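Local atomic coordinates of Fc fragment of IgE receptor II (Bos taurus, PDB entry 6PWS), a protein that probably binds IgE as the receptor CD23 and, through a calcium-dependent C-type lectin domain, binds glycans such as mannosides. Residues Y88-D98 / V106-D116. Residues are numbered along the deposited sequence; the frame is centred on the assembly and turned at random.
Sequences YSNWQPGEPND and VMMLGSGKWND. With CA (calcium ion), chain B; CA (calcium ion), chain C; MMA (methyl alpha-D-mannopyranoside), chain D.
The principal calcium site of the C-type lectin domain joins loop 88-98 to strand 114-117, and both supply ligands to the ion. Glu-95 OE1, Asn-97 OD1 and Asp-116 OD1 and O bind it, with the Asn-115 side chain and Glu-103; the mannoside completes the shell through O3 and O4, each 2.5 Å from the calcium ion. Sugar O4 also accepts a hydrogen bond from Asn-97 ND2.

The Asp-116 carboxylate connects the two calcium sites. While Asp-116 OD1 coordinates the metal, it is also met on its syn side by Asn-97 N at 3.1 Å, somewhat out of the carboxylate plane. Asp-116 OD2 offers its syn lone pair to Asp-98 N at 2.7 Å. A chi1 of 61° sets the carboxylate between backbone N and carbonyl carbon, which lets the same residue give the calcium both OD1 and O. Water 4 donates to Asp-116 OD2 and coordinates the second calcium, which Asp-98 OD1 also binds.

Earlier in both segments, a single beta bridge pairs Trp-91 with Trp-114: Trp-114 N donates to Asn-90 O (2.8 Å, 165° at hydrogen), and Gln-92 N to Trp-114 O. The Trp-114 edge points at one face of Trp-91, planes 78° apart, whereas Pro-96 CD lies over the centre of the opposite face. Asn-90 CB sits over the five-membered ring of Trp-114, 3.8 Å from its centroid, and Trp-114 NE1 is hydrogen-bonded to Gln-53 OE1. Asn-90 OD1 accepts from Lys-113 NZ at 2.9 Å.

The Glu-95–Pro-96–Asn-97 run, its proline preceded by a cis peptide bond, is the EPN motif characteristic of mannose-type C-type lectins, here with vicinal sugar hydroxyls on the calcium.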
ATOM      1  N   TYR A  88       2.756   4.358 -12.414  1.00  4.96           N
ATOM      2  CA  TYR A  88       4.050   3.921 -11.908  1.00  4.73           C
ATOM      3  C   TYR A  88       3.868   2.515 -11.356  1.00  4.48           C
ATOM      4  O   TYR A  88       2.921   2.282 -10.590  1.00  4.69           O
ATOM      5  CB  TYR A  88       4.563   4.851 -10.780  1.00  5.39           C
ATOM      6  CG  TYR A  88       5.754   4.220 -10.098  1.00  5.12           C
ATOM      7  CD1 TYR A  88       7.024   4.265 -10.677  1.00  5.21           C
ATOM      8  CD2 TYR A  88       5.591   3.467  -8.949  1.00  5.29           C
ATOM      9  CE1 TYR A  88       8.094   3.588 -10.110  1.00  5.34           C
ATOM     10  CE2 TYR A  88       6.642   2.786  -8.377  1.00  5.26           C
ATOM     11  CZ  TYR A  88       7.894   2.846  -8.962  1.00  5.09           C
ATOM     12  OH  TYR A  88       8.901   2.131  -8.378  1.00  5.82           O
ATOM     13  N   SER A  89       4.770   1.583 -11.684  1.00  4.24           N
ATOM     14  CA  SER A  89       4.710   0.259 -11.079  1.00  4.35           C
ATOM     15  C   SER A  89       6.062  -0.179 -10.527  1.00  4.10           C
ATOM     16  O   SER A  89       7.125   0.250 -10.985  1.00  4.77           O
ATOM     17  CB  SER A  89       4.180  -0.804 -12.045  1.00  4.29           C
ATOM     18  OG  SER A  89       5.004  -0.919 -13.194  1.00  4.56           O
ATOM     19  N   ASN A  90       5.997  -1.098  -9.563  1.00  4.23           N
ATOM     20  CA  ASN A  90       7.176  -1.710  -8.966  1.00  4.34           C
ATOM     21  C   ASN A  90       6.958  -3.201  -8.756  1.00  4.34           C
ATOM     22  O   ASN A  90       7.336  -3.755  -7.718  1.00  4.63           O
ATOM     23  CB  ASN A  90       7.556  -1.017  -7.658  1.00  4.63           C
ATOM     24  CG  ASN A  90       8.949  -1.366  -7.200  1.00  5.09           C
ATOM     25  OD1 ASN A  90       9.871  -1.448  -8.016  1.00  6.03           O
ATOM     26  ND2 ASN A  90       9.127  -1.549  -5.890  1.00  5.59           N
ATOM     27  N   TRP A  91       6.358  -3.886  -9.737  1.00  4.24           N
ATOM     28  CA  TRP A  91       6.067  -5.303  -9.594  1.00  4.39           C
ATOM     29  C   TRP A  91       7.335  -6.137  -9.459  1.00  4.35           C
ATOM     30  O   TRP A  91       8.275  -6.004 -10.253  1.00  4.73           O
ATOM     31  CB  TRP A  91       5.295  -5.800 -10.822  1.00  4.56           C
ATOM     32  CG  TRP A  91       3.933  -5.206 -10.990  1.00  4.52           C
ATOM     33  CD1 TRP A  91       3.518  -4.368 -11.990  1.00  5.09           C
ATOM     34  CD2 TRP A  91       2.792  -5.418 -10.140  1.00  4.44           C
ATOM     35  NE1 TRP A  91       2.197  -4.039 -11.816  1.00  5.44           N
ATOM     36  CE2 TRP A  91       1.728  -4.671 -10.690  1.00  4.98           C
ATOM     37  CE3 TRP A  91       2.558  -6.197  -8.994  1.00  4.60           C
ATOM     38  CZ2 TRP A  91       0.443  -4.693 -10.143  1.00  5.32           C
ATOM     39  CZ3 TRP A  91       1.281  -6.213  -8.448  1.00  5.14           C
ATOM     40  CH2 TRP A  91       0.245  -5.459  -9.021  1.00  5.49           C
ATOM     41  N   GLN A  92       7.331  -7.060  -8.507  1.00  4.46           N
ATOM     42  CA  GLN A  92       8.296  -8.148  -8.534  1.00  4.81           C
ATOM     43  C   GLN A  92       8.198  -8.854  -9.886  1.00  4.72           C
ATOM     44  O   GLN A  92       7.085  -9.063 -10.382  1.00  5.01           O
ATOM     45  CB  GLN A  92       7.940  -9.132  -7.409  1.00  5.10           C
ATOM     46  CG  GLN A  92       8.785 -10.407  -7.337  1.00  5.97           C
ATOM     47  CD  GLN A  92      10.208 -10.167  -6.876  1.00  7.90           C
ATOM     48  OE1 GLN A  92      10.565  -9.081  -6.451  1.00  9.53           O
ATOM     49  NE2 GLN A  92      11.038 -11.182  -6.995  1.00 10.86           N
ATOM     50  N   PRO A  93       9.313  -9.236 -10.511  1.00  5.15           N
ATOM     51  CA  PRO A  93       9.217  -9.950 -11.788  1.00  5.53           C
ATOM     52  C   PRO A  93       8.252 -11.128 -11.726  1.00  5.44           C
ATOM     53  O   PRO A  93       8.305 -11.960 -10.817  1.00  6.02           O
ATOM     54  CB  PRO A  93      10.662 -10.388 -12.042  1.00  6.31           C
ATOM     55  CG  PRO A  93      11.462  -9.249 -11.446  1.00  6.81           C
ATOM     56  CD  PRO A  93      10.706  -8.895 -10.174  1.00  6.08           C
ATOM     57  N   GLY A  94       7.363 -11.192 -12.721  1.00  5.73           N
ATOM     58  CA  GLY A  94       6.370 -12.244 -12.809  1.00  5.77           C
ATOM     59  C   GLY A  94       5.053 -11.924 -12.135  1.00  5.17           C
ATOM     60  O   GLY A  94       4.071 -12.656 -12.342  1.00  5.72           O
ATOM     61  N   GLU A  95       5.021 -10.868 -11.317  1.00  5.00           N
ATOM     62  CA  GLU A  95       3.811 -10.411 -10.668  1.00  4.51           C
ATOM     63  C   GLU A  95       3.185  -9.277 -11.470  1.00  4.42           C
ATOM     64  O   GLU A  95       3.870  -8.566 -12.219  1.00  4.87           O
ATOM     65  CB  GLU A  95       4.118  -9.906  -9.250  1.00  4.76           C
ATOM     66  CG  GLU A  95       4.872 -10.903  -8.383  1.00  5.02           C
ATOM     67  CD  GLU A  95       4.147 -12.212  -8.115  1.00  4.93           C
ATOM     68  OE1 GLU A  95       2.906 -12.282  -8.277  1.00  5.22           O
ATOM     69  OE2 GLU A  95       4.863 -13.171  -7.713  1.00  5.94           O
ATOM     70  N   PRO A  96       1.876  -9.065 -11.308  1.00  4.30           N
ATOM     71  CA  PRO A  96       0.944  -9.937 -10.587  1.00  4.48           C
ATOM     72  C   PRO A  96       0.702 -11.222 -11.394  1.00  4.85           C
ATOM     73  O   PRO A  96       0.734 -11.210 -12.630  1.00  5.99           O
ATOM     74  CB  PRO A  96      -0.323  -9.086 -10.508  1.00  5.03           C
ATOM     75  CG  PRO A  96      -0.279  -8.266 -11.785  1.00  5.35           C
ATOM     76  CD  PRO A  96       1.187  -7.953 -11.989  1.00  4.92           C
ATOM     77  N   ASN A  97       0.457 -12.321 -10.685  1.00  4.84           N
ATOM     78  CA  ASN A  97       0.252 -13.616 -11.317  1.00  5.15           C
ATOM     79  C   ASN A  97      -1.078 -14.284 -10.978  1.00  5.17           C
ATOM     80  O   ASN A  97      -1.355 -15.369 -11.510  1.00  6.13           O
ATOM     81  CB  ASN A  97       1.435 -14.556 -11.044  1.00  5.63           C
ATOM     82  CG  ASN A  97       1.631 -14.879  -9.574  1.00  5.60           C
ATOM     83  OD1 ASN A  97       0.880 -14.430  -8.703  1.00  5.32           O
ATOM     84  ND2 ASN A  97       2.650 -15.687  -9.295  1.00  6.61           N
ATOM     85  N   ASP A  98      -1.904 -13.678 -10.129  1.00  5.00           N
ATOM     86  CA  ASP A  98      -3.211 -14.223  -9.754  1.00  5.31           C
ATOM     87  C   ASP A  98      -3.101 -15.700  -9.370  1.00  5.91           C
ATOM     88  O   ASP A  98      -3.861 -16.558  -9.836  1.00  6.33           O
ATOM     89  CB  ASP A  98      -4.268 -13.987 -10.833  1.00  5.45           C
ATOM     90  CG  ASP A  98      -5.682 -13.936 -10.255  1.00  5.09           C
ATOM     91  OD1 ASP A  98      -5.879 -13.231  -9.230  1.00  5.45           O
ATOM     92  OD2 ASP A  98      -6.592 -14.600 -10.807  1.00  6.35           O
ATOM     93  N   VAL A 106      -2.862  -6.181  -3.204  1.00  4.08           N
ATOM     94  CA  VAL A 106      -1.428  -6.029  -3.434  1.00  4.00           C
ATOM     95  C   VAL A 106      -0.688  -5.674  -2.153  1.00  3.63           C
ATOM     96  O   VAL A 106      -1.139  -4.857  -1.338  1.00  4.12           O
ATOM     97  CB  VAL A 106      -1.151  -5.009  -4.555  1.00  4.19           C
ATOM     98  CG1 VAL A 106       0.344  -4.893  -4.844  1.00  4.45           C
ATOM     99  CG2 VAL A 106      -1.897  -5.403  -5.822  1.00  4.61           C
ATOM    100  N   MET A 107       0.478  -6.303  -2.001  1.00  4.10           N
ATOM    101  CA  MET A 107       1.409  -6.074  -0.914  0.64  4.12           C
ATOM    102  C   MET A 107       2.773  -5.687  -1.473  1.00  3.94           C
ATOM    103  O   MET A 107       3.105  -5.992  -2.625  1.00  4.56           O
ATOM    104  CB  MET A 107       1.584  -7.347  -0.061  0.64  4.45           C
ATOM    105  CG  MET A 107       2.278  -8.482  -0.823  0.64  5.23           C
ATOM    106  SD  MET A 107       2.396 -10.044   0.068  0.64  6.05           S
ATOM    107  CE  MET A 107       3.575  -9.605   1.345  0.64  6.39           C
ATOM    108  N   MET A 108       3.565  -5.021  -0.629  1.00  4.27           N
ATOM    109  CA  MET A 108       5.004  -4.936  -0.824  1.00  4.26           C
ATOM    110  C   MET A 108       5.658  -6.130  -0.136  1.00  4.78           C
ATOM    111  O   MET A 108       5.356  -6.440   1.025  1.00  5.67           O
ATOM    112  CB  MET A 108       5.599  -3.666  -0.220  1.00  5.09           C
ATOM    113  CG  MET A 108       5.374  -2.413  -1.026  1.00  5.54           C
ATOM    114  SD  MET A 108       6.275  -0.973  -0.375  1.00  6.05           S
ATOM    115  CE  MET A 108       5.337  -0.616   1.118  1.00  7.47           C
ATOM    116  N   LEU A 109       6.562  -6.793  -0.850  1.00  4.89           N
ATOM    117  CA  LEU A 109       7.494  -7.729  -0.241  1.00  5.28           C
ATOM    118  C   LEU A 109       8.456  -6.959   0.669  1.00  5.61           C
ATOM    119  O   LEU A 109       8.443  -5.731   0.731  1.00  5.81           O
ATOM    120  CB  LEU A 109       8.241  -8.489  -1.332  1.00  5.67           C
ATOM    121  CG  LEU A 109       7.368  -9.265  -2.317  1.00  6.30           C
ATOM    122  CD1 LEU A 109       8.238  -9.844  -3.423  1.00  7.41           C
ATOM    123  CD2 LEU A 109       6.584 -10.371  -1.613  1.00  7.42           C
ATOM    124  N   GLY A 110       9.327  -7.683   1.375  1.00  6.28           N
ATOM    125  CA  GLY A 110      10.312  -7.019   2.217  1.00  6.55           C
ATOM    126  C   GLY A 110      11.252  -6.098   1.462  1.00  6.39           C
ATOM    127  O   GLY A 110      11.814  -5.171   2.054  1.00  7.34           O
ATOM    128  N   SER A 111      11.437  -6.341   0.160  1.00  6.18           N
ATOM    129  CA  SER A 111      12.266  -5.547  -0.733  1.00  6.48           C
ATOM    130  C   SER A 111      11.556  -4.322  -1.289  1.00  6.12           C
ATOM    131  O   SER A 111      12.172  -3.561  -2.051  1.00  7.41           O
ATOM    132  CB  SER A 111      12.623  -6.414  -1.941  1.00  6.48           C
ATOM    133  OG  SER A 111      11.402  -6.729  -2.609  1.00  6.43           O
ATOM    134  N   GLY A 112      10.270  -4.142  -0.982  1.00  5.45           N
ATOM    135  CA  GLY A 112       9.467  -3.101  -1.588  1.00  5.51           C
ATOM    136  C   GLY A 112       8.817  -3.465  -2.906  1.00  4.80           C
ATOM    137  O   GLY A 112       7.920  -2.737  -3.356  1.00  5.20           O
ATOM    138  N   LYS A 113       9.235  -4.563  -3.543  1.00  4.72           N
ATOM    139  CA  LYS A 113       8.632  -4.987  -4.802  1.00  4.54           C
ATOM    140  C   LYS A 113       7.208  -5.476  -4.550  1.00  3.97           C
ATOM    141  O   LYS A 113       6.906  -6.069  -3.514  1.00  5.08           O
ATOM    142  CB  LYS A 113       9.469  -6.089  -5.446  1.00  5.04           C
ATOM    143  CG  LYS A 113      10.844  -5.644  -5.943  1.00  5.61           C
ATOM    144  CD  LYS A 113      10.747  -4.777  -7.184  1.00  5.95           C
ATOM    145  CE  LYS A 113      12.096  -4.232  -7.625  1.00  7.04           C
ATOM    146  NZ  LYS A 113      11.928  -3.295  -8.752  1.00  7.66           N
ATOM    147  N   TRP A 114       6.322  -5.235  -5.515  1.00  4.04           N
ATOM    148  CA  TRP A 114       4.912  -5.528  -5.329  1.00  4.06           C
ATOM    149  C   TRP A 114       4.569  -6.961  -5.730  1.00  4.00           C
ATOM    150  O   TRP A 114       5.087  -7.499  -6.712  1.00  4.46           O
ATOM    151  CB  TRP A 114       4.027  -4.585  -6.140  1.00  4.15           C
ATOM    152  CG  TRP A 114       4.250  -3.118  -5.939  1.00  3.90           C
ATOM    153  CD1 TRP A 114       5.006  -2.485  -4.987  1.00  4.19           C
ATOM    154  CD2 TRP A 114       3.694  -2.089  -6.757  1.00  4.21           C
ATOM    155  NE1 TRP A 114       4.942  -1.121  -5.159  1.00  4.27           N
ATOM    156  CE2 TRP A 114       4.148  -0.856  -6.246  1.00  4.41           C
ATOM    157  CE3 TRP A 114       2.848  -2.094  -7.876  1.00  4.79           C
ATOM    158  CZ2 TRP A 114       3.818   0.361  -6.838  1.00  4.75           C
ATOM    159  CZ3 TRP A 114       2.513  -0.881  -8.455  1.00  4.95           C
ATOM    160  CH2 TRP A 114       2.995   0.330  -7.936  1.00  5.01           C
ATOM    161  N   ASN A 115       3.642  -7.552  -4.979  1.00  4.31           N
ATOM    162  CA  ASN A 115       3.123  -8.882  -5.246  1.00  4.42           C
ATOM    163  C   ASN A 115       1.617  -8.869  -4.997  1.00  4.09           C
ATOM    164  O   ASN A 115       1.173  -8.373  -3.959  1.00  4.51           O
ATOM    165  CB  ASN A 115       3.773  -9.902  -4.300  1.00  4.82           C
ATOM    166  CG  ASN A 115       3.150 -11.264  -4.422  1.00  5.34           C
ATOM    167  OD1 ASN A 115       2.934 -11.746  -5.538  1.00  5.32           O
ATOM    168  ND2 ASN A 115       2.836 -11.886  -3.298  1.00  7.03           N
ATOM    169  N   ASP A 116       0.833  -9.423  -5.923  1.00  4.18           N
ATOM    170  CA  ASP A 116      -0.561  -9.721  -5.607  1.00  4.24           C
ATOM    171  C   ASP A 116      -0.629 -10.934  -4.684  1.00  4.25           C
ATOM    172  O   ASP A 116       0.088 -11.926  -4.873  1.00  4.80           O
ATOM    173  CB  ASP A 116      -1.439  -9.877  -6.869  1.00  4.33           C
ATOM    174  CG  ASP A 116      -1.026 -11.002  -7.811  1.00  4.26           C
ATOM    175  OD1 ASP A 116       0.146 -11.441  -7.772  1.00  4.45           O
ATOM    176  OD2 ASP A 116      -1.898 -11.384  -8.621  1.00  4.87           O
TER
HETATM  177 CA    CA B 301       1.282 -13.186  -6.638  1.00  4.66          CA
HETATM  178 CA    CA C 302      -6.327 -10.803  -9.237  1.00  4.85          CA
HETATM  179  C1  MMA D 303       3.359 -17.632  -3.566  0.50 12.76           C
HETATM  180  C2  MMA D 303       2.575 -16.349  -3.328  0.50  8.89           C
HETATM  181  C3  MMA D 303       2.256 -15.747  -4.645  0.50  7.83           C
HETATM  182  C4  MMA D 303       3.501 -15.425  -5.421  0.50  5.95           C
HETATM  183  C5  MMA D 303       4.385 -16.661  -5.583  0.50  8.42           C
HETATM  184  C6  MMA D 303       5.714 -16.269  -6.158  0.50  9.98           C
HETATM  185  C7  MMA D 303       3.092 -19.658  -4.769  0.50 25.35           C
HETATM  186  O1  MMA D 303       2.545 -18.445  -4.301  0.50 30.17           O
HETATM  187  O2  MMA D 303       3.325 -15.402  -2.549  0.50 10.84           O
HETATM  188  O3  MMA D 303       1.528 -14.513  -4.472  0.50  5.13           O
HETATM  189  O4  MMA D 303       3.092 -14.899  -6.681  0.50  5.83           O
HETATM  190  O5  MMA D 303       4.631 -17.331  -4.294  0.50 10.90           O
HETATM  191  O6  MMA D 303       6.517 -17.413  -6.272  0.50 13.86           O
HETATM  192  O   HOH W   1      11.596  -2.082  -4.473  1.00 13.78           O
HETATM  193  O   HOH W   2      10.565  -4.602 -10.857  1.00  8.03           O
HETATM  194  O   HOH W   3      12.183  -8.622  -4.366  1.00 10.03           O
HETATM  195  O   HOH W   4      -4.102 -10.429  -9.948  1.00  5.73           O